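Local coordinates for cell envelope-related transcriptional attenuator domain-containing protein (Streptococcus agalactiae, PDB 3OKZ) that is of unknown function but here presents the LytR/CpsA/Psr domain, whose family is thought to attach anionic polymers to the bacterial cell wall, at residues S9-I14 against V109-Q114; K53-T58 against K235-H240; S71-N76 against G93-L98; I261-H266 against I291-Y296. One frame throughout, in Å; residues are numbered along the deposited sequence.

Contact 1 (S9-I14 against V109-Q114); sequences SKSHAI and VDYFMQ
Tyr111 pushes its ring out from the start of strand 111-116 into the curve of the irregular 9-14 segment, and the other side chains are best placed around it. With CG anti to its own carbonyl carbon (chi1 -55°), the phenol swings toward the backbone at Ala13 and Ile14. There Tyr111 OH accepts the Ile14 backbone N-H at 3.3 Å, a fairly straight bond of 158°, which ties the phenol end to the backbone of the 9-14 segment. Ile14 crosses the ring obliquely: CD1 lies 4.0 Å above one face, toward the rim, and CG1 is 3.9 Å from Tyr111 CE1. Ala13 CB comes up at the ring edge instead, 4.2 Å from Tyr111 CE1. Ser9, poorly ordered, lies beside the CE2 side of the ring at an oblique angle. Next door, Ser11 OG, anti to its backbone N, gives a hydrogen bond of 3.1 Å to Asp110 OD2, meeting it from 62° above the carboxylate plane. The other oxygen, OD1, takes the backbone N-H of Ser21, so the carboxylate joins this N-terminal segment to a second piece of chain. Phe20 sets its ring roughly perpendicular to that of Tyr111, whose backbone pairs with Ser21 and Leu23 of strand 20-28. Further along strand 111-116, Phe112 packs on Ala94 of helix 93-105 and Gln218 of strand 217-219.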
loop_
_atom_site.group_PDB
_atom_site.type_symbol
_atom_site.label_atom_id
_atom_site.label_comp_id
_atom_site.label_asym_id
_atom_site.label_seq_id
_atom_site.Cartn_x
_atom_site.Cartn_y
_atom_site.Cartn_z
ATOM N N SER A 9 8.377 7.585 -15.305
ATOM C CA SER A 9 8.148 6.158 -15.465
ATOM C C SER A 9 8.793 5.571 -16.699
ATOM O O SER A 9 8.184 5.536 -17.767
ATOM C CB SER A 9 6.655 5.850 -15.509
ATOM O OG SER A 9 6.453 4.476 -15.802
ATOM N N LYS A 10 10.022 5.094 -16.545
ATOM C CA LYS A 10 10.738 4.483 -17.654
ATOM C C LYS A 10 10.099 3.145 -18.026
ATOM O O LYS A 10 10.780 2.213 -18.461
ATOM C CB LYS A 10 12.220 4.299 -17.293
ATOM C CG LYS A 10 12.535 4.123 -15.802
ATOM C CD LYS A 10 12.036 2.797 -15.220
ATOM C CE LYS A 10 10.591 2.880 -14.723
ATOM N NZ LYS A 10 10.422 3.881 -13.627
ATOM N N SER A 11 8.782 3.063 -17.845
ATOM C CA SER A 11 8.016 1.861 -18.164
ATOM C C SER A 11 6.945 2.259 -19.163
ATOM O O SER A 11 6.425 3.370 -19.104
ATOM C CB SER A 11 7.355 1.288 -16.906
ATOM O OG SER A 11 6.617 0.113 -17.198
ATOM N N HIS A 12 6.612 1.356 -20.077
ATOM C CA HIS A 12 5.604 1.657 -21.084
ATOM C C HIS A 12 4.443 0.680 -21.037
ATOM O O HIS A 12 3.618 0.650 -21.946
ATOM C CB HIS A 12 6.240 1.642 -22.478
ATOM C CG HIS A 12 7.373 2.608 -22.630
ATOM N ND1 HIS A 12 7.215 3.970 -22.490
ATOM C CD2 HIS A 12 8.688 2.407 -22.887
ATOM C CE1 HIS A 12 8.382 4.567 -22.652
ATOM N NE2 HIS A 12 9.293 3.641 -22.894
ATOM N N ALA A 13 4.380 -0.102 -19.968
ATOM C CA ALA A 13 3.342 -1.110 -19.783
ATOM C C ALA A 13 1.926 -0.650 -20.110
ATOM O O ALA A 13 1.128 -1.407 -20.653
ATOM C CB ALA A 13 3.396 -1.636 -18.357
ATOM N N ILE A 14 1.604 0.587 -19.776
ATOM C CA ILE A 14 0.268 1.088 -20.042
ATOM C C ILE A 14 0.102 1.507 -21.493
ATOM O O ILE A 14 -0.981 1.370 -22.063
ATOM C CB ILE A 14 -0.072 2.268 -19.108
ATOM C CG1 ILE A 14 -0.292 1.739 -17.684
ATOM C CG2 ILE A 14 -1.299 3.009 -19.616
ATOM C CD1 ILE A 14 -0.735 2.776 -16.695
ATOM N N VAL A 109 9.024 -2.412 -9.952
ATOM C CA VAL A 109 7.660 -1.906 -9.810
ATOM C C VAL A 109 7.313 -0.847 -10.860
ATOM O O VAL A 109 7.647 0.323 -10.703
ATOM C CB VAL A 109 7.465 -1.296 -8.400
ATOM C CG1 VAL A 109 6.027 -0.866 -8.210
ATOM C CG2 VAL A 109 7.873 -2.298 -7.347
ATOM N N ASP A 110 6.630 -1.263 -11.915
ATOM C CA ASP A 110 6.224 -0.374 -13.001
ATOM C C ASP A 110 5.902 1.074 -12.616
ATOM O O ASP A 110 6.573 2.014 -13.049
ATOM C CB ASP A 110 5.023 -0.993 -13.718
ATOM C CG ASP A 110 5.409 -2.169 -14.579
ATOM O OD1 ASP A 110 4.585 -3.086 -14.749
ATOM O OD2 ASP A 110 6.541 -2.170 -15.097
ATOM N N TYR A 111 4.872 1.258 -11.804
ATOM C CA TYR A 111 4.483 2.602 -11.413
ATOM C C TYR A 111 4.477 2.825 -9.909
ATOM O O TYR A 111 4.963 2.004 -9.139
ATOM C CB TYR A 111 3.111 2.940 -12.014
ATOM C CG TYR A 111 3.096 2.766 -13.508
ATOM C CD1 TYR A 111 2.741 1.549 -14.084
ATOM C CD2 TYR A 111 3.546 3.788 -14.346
ATOM C CE1 TYR A 111 2.844 1.349 -15.461
ATOM C CE2 TYR A 111 3.656 3.597 -15.724
ATOM C CZ TYR A 111 3.309 2.376 -16.274
ATOM O OH TYR A 111 3.479 2.175 -17.625
ATOM N N PHE A 112 3.915 3.949 -9.498
ATOM C CA PHE A 112 3.880 4.303 -8.100
ATOM C C PHE A 112 2.868 5.418 -7.891
ATOM O O PHE A 112 2.807 6.383 -8.658
ATOM C CB PHE A 112 5.274 4.775 -7.684
ATOM C CG PHE A 112 5.277 5.749 -6.556
ATOM C CD1 PHE A 112 5.293 5.305 -5.232
ATOM C CD2 PHE A 112 5.241 7.119 -6.815
ATOM C CE1 PHE A 112 5.269 6.207 -4.172
ATOM C CE2 PHE A 112 5.217 8.038 -5.765
ATOM C CZ PHE A 112 5.230 7.577 -4.437
HETATM N N MSE A 113 2.069 5.284 -6.845
HETATM C CA MSE A 113 1.087 6.307 -6.558
HETATM C C MSE A 113 1.010 6.584 -5.066
HETATM O O MSE A 113 1.000 5.664 -4.232
HETATM C CB MSE A 113 -0.282 5.884 -7.078
HETATM C CG MSE A 113 -1.374 6.891 -6.779
HETATM SE SE MSE A 113 -3.093 6.370 -7.445
HETATM C CE MSE A 113 -3.058 7.267 -9.137
ATOM N N GLN A 114 0.978 7.864 -4.727
ATOM C CA GLN A 114 0.876 8.240 -3.328
ATOM C C GLN A 114 -0.225 9.260 -3.155
ATOM O O GLN A 114 -0.389 10.153 -3.988
ATOM C CB GLN A 114 2.212 8.780 -2.811
ATOM C CG GLN A 114 2.683 10.099 -3.396
ATOM C CD GLN A 114 4.134 10.372 -3.026
ATOM O OE1 GLN A 114 4.631 9.885 -2.009
ATOM N NE2 GLN A 114 4.815 11.155 -3.846
#

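Contact 2 (K53-T58 against K235-H240); sequences KTNKTT and KDSLEH
Thr57 points its side chain at segment 235-240, whose 3-10 stretch is 237-239, and lies across two of its carbonyl oxygens: CB is 3.6 Å from His240 O and 3.7 Å from Ser237 O. Thr57 OG1, set beside its own backbone N, is 3.1 Å from Ser237 O, a weak hydrogen bond whose proton has another acceptor within reach, and Leu238 CD2 approaches the same OG1 at 3.9 Å. The firmer link is the Thr57 backbone N-H to His240 O at 3.0 Å; the donor sits almost on the C=O axis (175°), though the N-H itself is bent at 135°. Asn55 lies to the outer side. Asn55 OD1 touches Asp236 CB at 3.6 Å, while Asn55 ND2 comes within 3.9 Å of His240 CE1, amide and imidazole planes turned 62° apart. Asn55 and Lys56 face Asn51 in a G1 beta bulge at the start of strand 56-62. That strand runs parallel to strand 241-252, Thr57 pairing onward with Lys242. No salt bridge joins the two segments. Their polar link is made by backbone carbonyls serving a strand N-H and, weakly, a threonine hydroxyl, so it should depend little on ionisation.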
loop_
_atom_site.group_PDB
_atom_site.type_symbol
_atom_site.label_atom_id
_atom_site.label_comp_id
_atom_site.label_asym_id
_atom_site.label_seq_id
_atom_site.Cartn_x
_atom_site.Cartn_y
_atom_site.Cartn_z
ATOM N N LYS A 53 -4.868 -8.787 -19.671
ATOM C CA LYS A 53 -4.999 -10.054 -20.372
ATOM C C LYS A 53 -5.858 -11.049 -19.586
ATOM O O LYS A 53 -6.991 -11.337 -19.975
ATOM C CB LYS A 53 -3.592 -10.616 -20.616
ATOM C CG LYS A 53 -3.465 -11.656 -21.704
ATOM C CD LYS A 53 -1.999 -11.989 -21.951
ATOM C CE LYS A 53 -1.324 -12.531 -20.696
ATOM N NZ LYS A 53 0.103 -12.886 -20.929
ATOM N N THR A 54 -5.319 -11.559 -18.478
ATOM C CA THR A 54 -6.022 -12.527 -17.637
ATOM C C THR A 54 -7.238 -11.903 -16.977
ATOM O O THR A 54 -8.008 -12.593 -16.295
ATOM C CB THR A 54 -5.134 -13.057 -16.519
ATOM O OG1 THR A 54 -4.952 -12.029 -15.531
ATOM C CG2 THR A 54 -3.788 -13.485 -17.076
ATOM N N ASN A 55 -7.382 -10.590 -17.152
ATOM C CA ASN A 55 -8.512 -9.848 -16.601
ATOM C C ASN A 55 -8.622 -10.022 -15.080
ATOM O O ASN A 55 -9.650 -10.468 -14.569
ATOM C CB ASN A 55 -9.793 -10.335 -17.278
ATOM C CG ASN A 55 -10.894 -9.320 -17.224
ATOM O OD1 ASN A 55 -10.743 -8.205 -17.714
ATOM N ND2 ASN A 55 -12.019 -9.698 -16.631
ATOM N N LYS A 56 -7.567 -9.663 -14.355
ATOM C CA LYS A 56 -7.577 -9.824 -12.910
ATOM C C LYS A 56 -6.685 -8.819 -12.193
ATOM O O LYS A 56 -5.789 -8.221 -12.788
ATOM C CB LYS A 56 -7.143 -11.250 -12.559
ATOM C CG LYS A 56 -7.161 -11.580 -11.062
ATOM C CD LYS A 56 -6.861 -13.068 -10.807
ATOM C CE LYS A 56 -5.516 -13.500 -11.398
ATOM N NZ LYS A 56 -5.217 -14.953 -11.211
ATOM N N THR A 57 -6.942 -8.643 -10.902
ATOM C CA THR A 57 -6.167 -7.721 -10.083
ATOM C C THR A 57 -5.898 -8.303 -8.701
ATOM O O THR A 57 -6.749 -8.981 -8.126
ATOM C CB THR A 57 -6.905 -6.382 -9.917
ATOM O OG1 THR A 57 -6.894 -5.680 -11.164
ATOM C CG2 THR A 57 -6.246 -5.526 -8.844
ATOM N N THR A 58 -4.708 -8.039 -8.173
ATOM C CA THR A 58 -4.353 -8.521 -6.845
ATOM C C THR A 58 -3.742 -7.392 -6.038
ATOM O O THR A 58 -3.034 -6.541 -6.581
ATOM C CB THR A 58 -3.317 -9.647 -6.902
ATOM O OG1 THR A 58 -2.022 -9.090 -7.181
ATOM C CG2 THR A 58 -3.696 -10.663 -7.982
ATOM N N LYS A 235 -9.927 -1.022 -16.927
ATOM C CA LYS A 235 -11.157 -0.855 -16.150
ATOM C C LYS A 235 -11.877 -2.172 -15.871
ATOM O O LYS A 235 -12.494 -2.338 -14.821
ATOM C CB LYS A 235 -12.114 0.115 -16.869
ATOM C CG LYS A 235 -13.511 0.198 -16.240
ATOM C CD LYS A 235 -14.538 0.698 -17.239
ATOM C CE LYS A 235 -15.932 0.165 -16.931
ATOM N NZ LYS A 235 -16.556 0.783 -15.722
ATOM N N ASP A 236 -11.812 -3.107 -16.810
ATOM C CA ASP A 236 -12.477 -4.394 -16.628
ATOM C C ASP A 236 -11.700 -5.234 -15.629
ATOM O O ASP A 236 -12.280 -5.995 -14.860
ATOM C CB ASP A 236 -12.569 -5.138 -17.963
ATOM C CG ASP A 236 -12.967 -4.228 -19.103
ATOM O OD1 ASP A 236 -12.170 -3.327 -19.448
ATOM O OD2 ASP A 236 -14.076 -4.404 -19.648
ATOM N N SER A 237 -10.380 -5.084 -15.653
ATOM C CA SER A 237 -9.498 -5.831 -14.765
ATOM C C SER A 237 -9.780 -5.523 -13.306
ATOM O O SER A 237 -9.647 -6.392 -12.438
ATOM C CB SER A 237 -8.033 -5.509 -15.077
ATOM O OG SER A 237 -7.683 -5.983 -16.367
ATOM N N LEU A 238 -10.174 -4.285 -13.036
ATOM C CA LEU A 238 -10.464 -3.866 -11.675
ATOM C C LEU A 238 -11.750 -4.511 -11.150
ATOM O O LEU A 238 -12.082 -4.390 -9.973
ATOM C CB LEU A 238 -10.564 -2.340 -11.636
ATOM C CG LEU A 238 -9.377 -1.641 -12.318
ATOM C CD1 LEU A 238 -9.565 -0.128 -12.300
ATOM C CD2 LEU A 238 -8.080 -2.034 -11.621
ATOM N N GLU A 239 -12.453 -5.222 -12.024
ATOM C CA GLU A 239 -13.715 -5.868 -11.676
ATOM C C GLU A 239 -13.563 -7.054 -10.729
ATOM O O GLU A 239 -14.545 -7.513 -10.146
ATOM C CB GLU A 239 -14.420 -6.337 -12.953
ATOM C CG GLU A 239 -15.903 -5.988 -13.061
ATOM C CD GLU A 239 -16.147 -4.521 -13.381
ATOM O OE1 GLU A 239 -17.250 -4.197 -13.874
ATOM O OE2 GLU A 239 -15.246 -3.691 -13.137
ATOM N N HIS A 240 -12.341 -7.563 -10.594
ATOM C CA HIS A 240 -12.078 -8.705 -9.713
ATOM C C HIS A 240 -10.755 -8.549 -8.968
ATOM O O HIS A 240 -9.682 -8.638 -9.571
ATOM C CB HIS A 240 -12.045 -9.996 -10.524
ATOM C CG HIS A 240 -13.145 -10.101 -11.527
ATOM N ND1 HIS A 240 -13.052 -9.556 -12.788
ATOM C CD2 HIS A 240 -14.380 -10.648 -11.441
ATOM C CE1 HIS A 240 -14.183 -9.761 -13.438
ATOM N NE2 HIS A 240 -15.006 -10.421 -12.643
#

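Contact 3 (S71-N76 against G93-L98); sequences SGPKNN and GAEMAL
This is a van der Waals contact near the surface, without a hydrogen bond between its two segments, where the loop joining strands 67-69 and 82-84 leans on the first turns of helix 93-105. One side chain carries most of it. Met96, modelled as selenomethionine, leaves the helix with CG anti to its backbone N (chi1 -172°), runs on extended and then bends at chi3 (-101°), so that the terminal methyl enters the bend of the loop. Met96 CE sits 3.4 Å from Gly72 CA, meeting bare backbone. Met96 CE is also 3.7 Å from Pro73 CD and 3.5 Å from Asn76 CG. Met96 SE lies behind, 4.1 Å from Asn76 CG. The Asn76 side chain crosses Met96 obliquely, whereas the proline ring stands at about a right angle to it. Farther out, Glu95 extends its chain until OE2 meets Pro73 CG tip to tip at 3.5 Å, an apolar rim approached by a carboxylate. A type I turn from Pro73 to Asn76 brings both residues round to the same methyl. Hydrogen bonds beyond the two segments hold both ends of segment 71-76: Asn76 ND2 to Ser91 O ahead of the helix, Ser71 O and OG to Thr100 and Asp103 one turn or two along it. Met96 also touches Ala88 of helix 87-90, while Ala97, on another side of helix 93-105, rests on Met25 of strand 20-28.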
loop_
_atom_site.group_PDB
_atom_site.type_symbol
_atom_site.label_atom_id
_atom_site.label_comp_id
_atom_site.label_asym_id
_atom_site.label_seq_id
_atom_site.Cartn_x
_atom_site.Cartn_y
_atom_site.Cartn_z
ATOM N N SER A 71 16.975 -0.027 1.333
ATOM C CA SER A 71 17.685 0.197 0.084
ATOM C C SER A 71 17.399 1.658 -0.232
ATOM O O SER A 71 16.307 2.143 0.045
ATOM C CB SER A 71 17.130 -0.700 -1.024
ATOM O OG SER A 71 17.230 -2.064 -0.666
ATOM N N GLY A 72 18.375 2.366 -0.789
ATOM C CA GLY A 72 18.158 3.767 -1.109
ATOM C C GLY A 72 19.327 4.447 -1.798
ATOM O O GLY A 72 20.287 3.786 -2.205
ATOM N N PRO A 73 19.269 5.778 -1.957
ATOM C CA PRO A 73 20.336 6.543 -2.606
ATOM C C PRO A 73 21.524 6.803 -1.672
ATOM O O PRO A 73 21.357 7.195 -0.511
ATOM C CB PRO A 73 19.619 7.819 -3.044
ATOM C CG PRO A 73 18.635 8.023 -1.959
ATOM C CD PRO A 73 18.089 6.626 -1.726
ATOM N N LYS A 74 22.725 6.577 -2.189
ATOM C CA LYS A 74 23.942 6.752 -1.405
ATOM C C LYS A 74 23.953 8.036 -0.582
ATOM O O LYS A 74 24.537 8.088 0.499
ATOM C CB LYS A 74 25.160 6.707 -2.330
ATOM C CG LYS A 74 26.488 6.886 -1.626
ATOM C CD LYS A 74 27.649 6.677 -2.584
ATOM C CE LYS A 74 28.971 6.952 -1.903
ATOM N NZ LYS A 74 29.093 6.154 -0.658
ATOM N N ASN A 75 23.295 9.067 -1.089
ATOM C CA ASN A 75 23.254 10.342 -0.394
ATOM C C ASN A 75 22.292 10.320 0.802
ATOM O O ASN A 75 21.917 11.373 1.315
ATOM C CB ASN A 75 22.855 11.438 -1.388
ATOM C CG ASN A 75 23.320 12.821 -0.961
ATOM O OD1 ASN A 75 23.472 13.719 -1.794
ATOM N ND2 ASN A 75 23.540 13.003 0.337
ATOM N N ASN A 76 21.906 9.125 1.255
ATOM C CA ASN A 76 20.978 9.008 2.389
ATOM C C ASN A 76 21.589 8.313 3.616
ATOM O O ASN A 76 22.082 7.178 3.537
ATOM C CB ASN A 76 19.702 8.266 1.960
ATOM C CG ASN A 76 18.473 8.723 2.740
ATOM O OD1 ASN A 76 18.390 8.551 3.959
ATOM N ND2 ASN A 76 17.517 9.319 2.037
ATOM N N GLY A 93 11.481 9.066 1.717
ATOM C CA GLY A 93 10.256 9.231 0.964
ATOM C C GLY A 93 10.038 8.251 -0.169
ATOM O O GLY A 93 10.707 7.225 -0.265
ATOM N N ALA A 94 9.089 8.596 -1.032
ATOM C CA ALA A 94 8.705 7.792 -2.187
ATOM C C ALA A 94 9.822 6.948 -2.804
ATOM O O ALA A 94 9.700 5.719 -2.899
ATOM C CB ALA A 94 8.094 8.696 -3.246
ATOM N N GLU A 95 10.899 7.607 -3.228
ATOM C CA GLU A 95 12.032 6.922 -3.850
ATOM C C GLU A 95 12.608 5.750 -3.064
ATOM O O GLU A 95 12.830 4.667 -3.618
ATOM C CB GLU A 95 13.141 7.930 -4.129
ATOM C CG GLU A 95 14.486 7.324 -4.488
ATOM C CD GLU A 95 15.444 8.369 -5.015
ATOM O OE1 GLU A 95 15.464 8.598 -6.246
ATOM O OE2 GLU A 95 16.164 8.973 -4.194
HETATM N N MSE A 96 12.860 5.971 -1.776
HETATM C CA MSE A 96 13.438 4.937 -0.920
HETATM C C MSE A 96 12.415 3.850 -0.643
HETATM O O MSE A 96 12.759 2.677 -0.549
HETATM C CB MSE A 96 13.947 5.553 0.393
HETATM C CG MSE A 96 14.749 4.601 1.280
HETATM SE SE MSE A 96 15.818 5.557 2.604
HETATM C CE MSE A 96 17.535 5.461 1.727
ATOM N N ALA A 97 11.156 4.245 -0.520
ATOM C CA ALA A 97 10.101 3.281 -0.284
ATOM C C ALA A 97 10.065 2.392 -1.511
ATOM O O ALA A 97 10.059 1.160 -1.414
ATOM C CB ALA A 97 8.777 3.984 -0.122
ATOM N N LEU A 98 10.054 3.019 -2.681
ATOM C CA LEU A 98 10.016 2.249 -3.903
ATOM C C LEU A 98 11.217 1.318 -3.976
ATOM O O LEU A 98 11.057 0.100 -4.115
ATOM C CB LEU A 98 9.995 3.163 -5.123
ATOM C CG LEU A 98 9.897 2.353 -6.418
ATOM C CD1 LEU A 98 8.537 1.695 -6.499
ATOM C CD2 LEU A 98 10.127 3.248 -7.616
#

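Contact 4 (I261-H266 against I291-Y296); sequences ILTKKH and ILYEDY
The tight half of this contact gathers around Ile261 and the backbone just after it. Leu262 O accepts the Tyr293 N-H at 2.7 Å, in the carbonyl plane but bent to 141°. Ile261 spreads its two branches over helix 293-296: CG2 packs on the Tyr293 backbone, 3.4 Å from CA, while CD1 stands over the centre of the Tyr296 ring, 3.9 Å from the centroid and only 10° off the normal, a CH-pi contact. Thr263 CG2 lies alongside the Tyr293 side chain, 3.4 Å from CB. The looser, more exposed side is polar. Lys264, its chain extended beyond CG, crosses Asp295 at about a right angle and puts NZ 3.0 Å from OD1, on that oxygen's syn lone pair, in a salt bridge. Asp295 OD1 also lies close to Glu300 of the C-terminal tag, and Lys264 may offset the like charges. Glu294 folds back at chi2, and OE2 takes the Lys264 backbone N-H at 3.2 Å (159°). Thr263 makes no capping bond there, and the helix start would probably favour an ionised Glu294. The arrangement is a strand-to-helix junction, outermost strand 258-261 leading into helix 264-277, with the short helix 293-296 packed against it.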
loop_
_atom_site.group_PDB
_atom_site.type_symbol
_atom_site.label_atom_id
_atom_site.label_comp_id
_atom_site.label_asym_id
_atom_site.label_seq_id
_atom_site.Cartn_x
_atom_site.Cartn_y
_atom_site.Cartn_z
ATOM N N ILE A 261 9.370 -10.680 11.318
ATOM C CA ILE A 261 10.429 -11.316 10.539
ATOM C C ILE A 261 9.860 -12.398 9.627
ATOM O O ILE A 261 9.330 -13.406 10.087
ATOM C CB ILE A 261 11.507 -11.912 11.468
ATOM C CG1 ILE A 261 12.065 -10.794 12.352
ATOM C CG2 ILE A 261 12.602 -12.578 10.652
ATOM C CD1 ILE A 261 13.384 -11.099 13.000
ATOM N N LEU A 262 9.981 -12.160 8.326
ATOM C CA LEU A 262 9.481 -13.060 7.290
ATOM C C LEU A 262 10.312 -14.327 7.134
ATOM O O LEU A 262 11.518 -14.309 7.340
ATOM C CB LEU A 262 9.462 -12.321 5.951
ATOM C CG LEU A 262 8.682 -11.012 5.935
ATOM C CD1 LEU A 262 8.960 -10.252 4.672
ATOM C CD2 LEU A 262 7.207 -11.314 6.057
ATOM N N THR A 263 9.661 -15.426 6.775
ATOM C CA THR A 263 10.376 -16.674 6.552
ATOM C C THR A 263 10.706 -16.799 5.079
ATOM O O THR A 263 10.025 -16.210 4.233
ATOM C CB THR A 263 9.549 -17.913 6.929
ATOM O OG1 THR A 263 8.155 -17.673 6.681
ATOM C CG2 THR A 263 9.782 -18.265 8.370
ATOM N N LYS A 264 11.746 -17.578 4.777
ATOM C CA LYS A 264 12.160 -17.796 3.400
ATOM C C LYS A 264 11.031 -18.434 2.591
ATOM O O LYS A 264 10.640 -17.918 1.540
ATOM C CB LYS A 264 13.400 -18.692 3.346
ATOM C CG LYS A 264 14.702 -18.028 3.809
ATOM C CD LYS A 264 15.906 -18.981 3.695
ATOM C CE LYS A 264 17.208 -18.343 4.189
ATOM N NZ LYS A 264 18.348 -19.312 4.215
ATOM N N LYS A 265 10.501 -19.544 3.094
ATOM C CA LYS A 265 9.434 -20.272 2.416
ATOM C C LYS A 265 8.280 -19.378 1.969
ATOM O O LYS A 265 7.721 -19.563 0.889
ATOM C CB LYS A 265 8.882 -21.356 3.343
ATOM C CG LYS A 265 8.033 -22.423 2.665
ATOM C CD LYS A 265 8.903 -23.536 2.072
ATOM C CE LYS A 265 8.065 -24.715 1.576
ATOM N NZ LYS A 265 8.906 -25.879 1.165
ATOM N N HIS A 266 7.933 -18.406 2.806
ATOM C CA HIS A 266 6.813 -17.509 2.535
ATOM C C HIS A 266 7.100 -16.397 1.536
ATOM O O HIS A 266 6.429 -16.287 0.512
ATOM C CB HIS A 266 6.333 -16.879 3.843
ATOM C CG HIS A 266 5.032 -16.150 3.725
ATOM N ND1 HIS A 266 4.848 -14.871 4.205
ATOM C CD2 HIS A 266 3.834 -16.539 3.223
ATOM C CE1 HIS A 266 3.595 -14.503 4.007
ATOM N NE2 HIS A 266 2.958 -15.497 3.413
ATOM N N ILE A 291 15.427 -9.292 6.196
ATOM C CA ILE A 291 16.033 -10.227 7.118
ATOM C C ILE A 291 15.136 -11.445 7.247
ATOM O O ILE A 291 14.010 -11.348 7.718
ATOM C CB ILE A 291 16.216 -9.558 8.491
ATOM C CG1 ILE A 291 17.265 -8.453 8.389
ATOM C CG2 ILE A 291 16.652 -10.576 9.523
ATOM C CD1 ILE A 291 16.926 -7.378 7.386
ATOM N N LEU A 292 15.625 -12.596 6.818
ATOM C CA LEU A 292 14.821 -13.799 6.897
ATOM C C LEU A 292 14.848 -14.444 8.277
ATOM O O LEU A 292 15.824 -14.336 9.034
ATOM C CB LEU A 292 15.270 -14.790 5.830
ATOM C CG LEU A 292 15.176 -14.205 4.418
ATOM C CD1 LEU A 292 15.825 -15.165 3.448
ATOM C CD2 LEU A 292 13.706 -13.946 4.027
ATOM N N TYR A 293 13.751 -15.119 8.589
ATOM C CA TYR A 293 13.566 -15.773 9.877
ATOM C C TYR A 293 14.625 -16.804 10.173
ATOM O O TYR A 293 15.007 -16.972 11.326
ATOM C CB TYR A 293 12.175 -16.413 9.922
ATOM C CG TYR A 293 11.823 -17.122 11.208
ATOM C CD1 TYR A 293 12.080 -18.480 11.375
ATOM C CD2 TYR A 293 11.185 -16.441 12.248
ATOM C CE1 TYR A 293 11.703 -19.147 12.547
ATOM C CE2 TYR A 293 10.805 -17.101 13.423
ATOM C CZ TYR A 293 11.063 -18.452 13.563
ATOM O OH TYR A 293 10.658 -19.110 14.704
ATOM N N GLU A 294 15.108 -17.477 9.133
ATOM C CA GLU A 294 16.112 -18.523 9.294
ATOM C C GLU A 294 17.520 -17.997 9.486
ATOM O O GLU A 294 18.267 -18.519 10.297
ATOM C CB GLU A 294 16.097 -19.476 8.096
ATOM C CG GLU A 294 14.822 -20.304 7.927
ATOM C CD GLU A 294 13.644 -19.523 7.346
ATOM O OE1 GLU A 294 12.582 -20.128 7.102
ATOM O OE2 GLU A 294 13.773 -18.302 7.132
ATOM N N ASP A 295 17.889 -16.969 8.736
ATOM C CA ASP A 295 19.233 -16.402 8.856
ATOM C C ASP A 295 19.344 -15.562 10.118
ATOM O O ASP A 295 20.434 -15.200 10.532
ATOM C CB ASP A 295 19.577 -15.519 7.644
ATOM C CG ASP A 295 19.237 -16.178 6.324
ATOM O OD1 ASP A 295 19.594 -17.363 6.128
ATOM O OD2 ASP A 295 18.613 -15.503 5.479
ATOM N N TYR A 296 18.218 -15.234 10.727
ATOM C CA TYR A 296 18.268 -14.429 11.930
ATOM C C TYR A 296 18.454 -15.331 13.143
ATOM O O TYR A 296 19.184 -15.012 14.084
ATOM C CB TYR A 296 16.986 -13.604 12.054
ATOM C CG TYR A 296 16.886 -12.811 13.338
ATOM C CD1 TYR A 296 16.403 -13.401 14.509
ATOM C CD2 TYR A 296 17.282 -11.479 13.391
ATOM C CE1 TYR A 296 16.314 -12.679 15.703
ATOM C CE2 TYR A 296 17.201 -10.749 14.582
ATOM C CZ TYR A 296 16.714 -11.357 15.730
ATOM O OH TYR A 296 16.616 -10.643 16.903
#

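Contacts 1, 2 and 4 all involve the seven-stranded mixed sheet: contact 1 on strand 111-116, contact 2 on strand 56-62, contact 4 at the end of outermost strand 258-261. Contacts 1 and 2 have centres about 17 Å apart and do not touch. Contacts 1 and 3 do meet, because helix 93-105 leads into strand 111-116: Val109 CB packs on Leu98 CD1 at 3.7 Å, and Gln114 rests on Ala94. Along the chain, contact 3 is nested inside the loops closed by contacts 1 and 2, whose segments alternate along the chain. Contact 4 comes later and stands apart, its nearest atoms about 10 Å from contact 3.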